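Local coordinates for UDP-glucose:anthocyanidin 3-O-glucosyltransferase (Clitoria ternatea, PDB 4REL), which belongs to the glycosyltransferases of the GT-B fold, built of two domains each with a parallel beta sheet, at residues 357-362 against 379-384. Residues are numbered along the deposited sequence; the frame is centred on the assembly and turned at random.
Sequences VPMICR and WEVGVI
V381 meets P358 and M359 as the chain comes off helix 368-378 and turns into strand 382-384. Its carbonyl O accepts the N-H of M359 at 3.0 Å and also takes a CA-H contact from P358, whose rigid ring sits at the entry to the strand, before M359 begins the pairing. Beyond the backbone, V381 CG2, lying between its own N and carbonyl carbon, runs alongside M359 and reaches the methyl CE at 4.1 Å. The flexible thioether, bent at chi3 (-79°), carries that methyl to V381, while the M359 side chain also touches S352 and V353 of helix 346-354. G382 is paired with M359; its CA lies 3.0 Å from M359 O, and its fully stretched backbone (phi 177°) is a conformation that glycine, having no side chain, adopts with ease. V383 grips the neighbouring strand twice: its N-H goes to M359 O, and its O receives C361 N at 2.8 Å. A branched residue suited to extended backbone, V383 brings CG2 to 4.2 Å from I360 CG1, and the pair faces helix 392-403. I384 lies on the other face with C361, a short side chain that brings its CB within 4.4 Å of I384 CG1; I375 and A372 of helix 368-378 cover C361 and I384 respectively. The two strands, only 12° from parallel, form with helix 368-378 a beta-alpha-beta crossover at the edge of a six-stranded parallel sheet, the Rossmann-like architecture of a GT-B domain.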
ATOM      1  N   VAL A 357      12.321  -7.542   8.706  1.00 11.72           N
ATOM      2  CA  VAL A 357      11.783  -7.197  10.018  1.00 11.17           C
ATOM      3  C   VAL A 357      10.446  -7.893  10.233  1.00  9.38           C
ATOM      4  O   VAL A 357       9.504  -7.682   9.463  1.00  9.78           O
ATOM      5  CB  VAL A 357      11.613  -5.683  10.187  1.00  8.43           C
ATOM      6  CG1 VAL A 357      10.997  -5.376  11.559  1.00 11.28           C
ATOM      7  CG2 VAL A 357      12.953  -4.998  10.046  1.00  7.47           C
ATOM      8  N   PRO A 358      10.357  -8.731  11.278  1.00 10.93           N
ATOM      9  CA  PRO A 358       9.112  -9.449  11.567  1.00  7.61           C
ATOM     10  C   PRO A 358       8.058  -8.491  12.115  1.00  9.36           C
ATOM     11  O   PRO A 358       8.409  -7.405  12.582  1.00  8.20           O
ATOM     12  CB  PRO A 358       9.536 -10.469  12.628  1.00 10.25           C
ATOM     13  CG  PRO A 358      10.713  -9.848  13.292  1.00 12.81           C
ATOM     14  CD  PRO A 358      11.441  -9.098  12.208  1.00 11.91           C
ATOM     15  N   MET A 359       6.782  -8.863  12.040  1.00  7.78           N
ATOM     16  CA  MET A 359       5.722  -7.906  12.362  1.00  9.38           C
ATOM     17  C   MET A 359       4.745  -8.371  13.433  1.00 10.47           C
ATOM     18  O   MET A 359       4.511  -9.558  13.594  1.00 11.76           O
ATOM     19  CB  MET A 359       4.947  -7.551  11.092  1.00  9.23           C
ATOM     20  CG  MET A 359       5.705  -6.610  10.170  1.00  7.70           C
ATOM     21  SD  MET A 359       5.021  -6.523   8.508  1.00 11.63           S
ATOM     22  CE  MET A 359       5.672  -8.040   7.797  1.00 10.43           C
ATOM     23  N   ILE A 360       4.196  -7.407  14.170  1.00 11.18           N
ATOM     24  CA  ILE A 360       3.026  -7.624  15.016  1.00  8.81           C
ATOM     25  C   ILE A 360       1.938  -6.776  14.393  1.00  8.03           C
ATOM     26  O   ILE A 360       2.123  -5.569  14.200  1.00 10.71           O
ATOM     27  CB  ILE A 360       3.260  -7.144  16.454  1.00 12.31           C
ATOM     28  CG1 ILE A 360       4.324  -8.000  17.136  1.00 10.13           C
ATOM     29  CG2 ILE A 360       1.949  -7.184  17.261  1.00 10.28           C
ATOM     30  CD1 ILE A 360       4.864  -7.399  18.428  1.00 11.27           C
ATOM     31  N   CYS A 361       0.811  -7.404  14.069  1.00 10.54           N
ATOM     32  CA  CYS A 361      -0.176  -6.807  13.174  1.00  9.34           C
ATOM     33  C   CYS A 361      -1.478  -6.494  13.883  1.00 10.10           C
ATOM     34  O   CYS A 361      -2.012  -7.328  14.606  1.00 11.47           O
ATOM     35  CB  CYS A 361      -0.500  -7.778  12.038  1.00 13.40           C
ATOM     36  SG  CYS A 361       0.934  -8.288  11.054  1.00 15.78           S
ATOM     37  N   ARG A 362      -1.985  -5.289  13.664  1.00 11.14           N
ATOM     38  CA  ARG A 362      -3.337  -4.944  14.084  1.00  9.11           C
ATOM     39  C   ARG A 362      -4.006  -4.262  12.900  1.00 13.70           C
ATOM     40  O   ARG A 362      -3.970  -3.038  12.783  1.00 13.62           O
ATOM     41  CB  ARG A 362      -3.302  -4.011  15.302  1.00  9.79           C
ATOM     42  CG  ARG A 362      -4.579  -4.000  16.163  1.00 14.71           C
ATOM     43  CD  ARG A 362      -5.795  -3.555  15.356  1.00 18.34           C
ATOM     44  NE  ARG A 362      -6.893  -3.009  16.147  1.00 16.67           N
ATOM     45  CZ  ARG A 362      -8.130  -2.860  15.683  1.00 19.04           C
ATOM     46  NH1 ARG A 362      -8.422  -3.222  14.437  1.00 17.92           N
ATOM     47  NH2 ARG A 362      -9.075  -2.345  16.460  1.00 19.15           N
ATOM     48  N   TRP A 379       3.405 -16.347   4.880  1.00 14.05           N
ATOM     49  CA  TRP A 379       4.834 -16.058   5.034  1.00 13.00           C
ATOM     50  C   TRP A 379       5.376 -16.495   6.388  1.00 14.56           C
ATOM     51  O   TRP A 379       6.563 -16.823   6.510  1.00 15.05           O
ATOM     52  CB  TRP A 379       5.094 -14.563   4.886  1.00 10.31           C
ATOM     53  CG  TRP A 379       4.688 -13.982   3.571  1.00 13.40           C
ATOM     54  CD1 TRP A 379       4.546 -14.639   2.381  1.00 21.05           C
ATOM     55  CD2 TRP A 379       4.358 -12.614   3.317  1.00 10.91           C
ATOM     56  NE1 TRP A 379       4.164 -13.753   1.398  1.00 19.32           N
ATOM     57  CE2 TRP A 379       4.034 -12.505   1.951  1.00 19.11           C
ATOM     58  CE3 TRP A 379       4.318 -11.465   4.113  1.00 15.11           C
ATOM     59  CZ2 TRP A 379       3.666 -11.294   1.366  1.00 20.61           C
ATOM     60  CZ3 TRP A 379       3.950 -10.270   3.537  1.00 16.18           C
ATOM     61  CH2 TRP A 379       3.626 -10.191   2.175  1.00 22.02           C
ATOM     62  N   GLU A 380       4.503 -16.489   7.398  1.00 12.94           N
ATOM     63  CA  GLU A 380       4.889 -16.726   8.793  1.00 14.00           C
ATOM     64  C   GLU A 380       6.051 -15.834   9.254  1.00 11.81           C
ATOM     65  O   GLU A 380       7.029 -16.322   9.833  1.00 11.82           O
ATOM     66  CB  GLU A 380       5.190 -18.211   9.036  1.00 13.22           C
ATOM     67  CG  GLU A 380       4.002 -19.111   8.689  1.00 18.01           C
ATOM     68  CD  GLU A 380       4.218 -20.567   9.043  1.00 29.14           C
ATOM     69  OE1 GLU A 380       4.310 -21.388   8.113  1.00 30.53           O
ATOM     70  OE2 GLU A 380       4.285 -20.889  10.243  1.00 31.23           O
ATOM     71  N   VAL A 381       5.915 -14.527   9.026  1.00  9.50           N
ATOM     72  CA  VAL A 381       6.955 -13.564   9.398  1.00  8.17           C
ATOM     73  C   VAL A 381       6.415 -12.598  10.437  1.00  9.37           C
ATOM     74  O   VAL A 381       6.939 -11.503  10.625  1.00 10.71           O
ATOM     75  CB  VAL A 381       7.512 -12.775   8.190  1.00 10.13           C
ATOM     76  CG1 VAL A 381       8.310 -13.689   7.265  1.00  8.46           C
ATOM     77  CG2 VAL A 381       6.402 -12.046   7.410  1.00  8.28           C
ATOM     78  N   GLY A 382       5.360 -13.016  11.119  1.00 10.07           N
ATOM     79  CA  GLY A 382       4.772 -12.174  12.143  1.00  9.84           C
ATOM     80  C   GLY A 382       3.541 -12.791  12.762  1.00 10.06           C
ATOM     81  O   GLY A 382       3.181 -13.930  12.439  1.00 10.76           O
ATOM     82  N   VAL A 383       2.906 -12.037  13.656  1.00 11.93           N
ATOM     83  CA  VAL A 383       1.674 -12.480  14.317  1.00  8.41           C
ATOM     84  C   VAL A 383       0.644 -11.364  14.275  1.00 11.49           C
ATOM     85  O   VAL A 383       0.985 -10.177  14.236  1.00 12.87           O
ATOM     86  CB  VAL A 383       1.899 -12.911  15.790  1.00 13.49           C
ATOM     87  CG1 VAL A 383       2.763 -14.167  15.864  1.00 13.20           C
ATOM     88  CG2 VAL A 383       2.518 -11.788  16.598  1.00 15.72           C
ATOM     89  N   ILE A 384      -0.623 -11.746  14.249  1.00 11.27           N
ATOM     90  CA  ILE A 384      -1.674 -10.779  14.496  1.00 10.16           C
ATOM     91  C   ILE A 384      -1.718 -10.636  16.010  1.00 13.68           C
ATOM     92  O   ILE A 384      -1.653 -11.642  16.725  1.00 16.58           O
ATOM     93  CB  ILE A 384      -3.022 -11.271  13.951  1.00 12.26           C
ATOM     94  CG1 ILE A 384      -2.949 -11.364  12.419  1.00 12.35           C
ATOM     95  CG2 ILE A 384      -4.152 -10.357  14.431  1.00 14.02           C
ATOM     96  CD1 ILE A 384      -4.141 -12.090  11.766  1.00 16.61           C
TER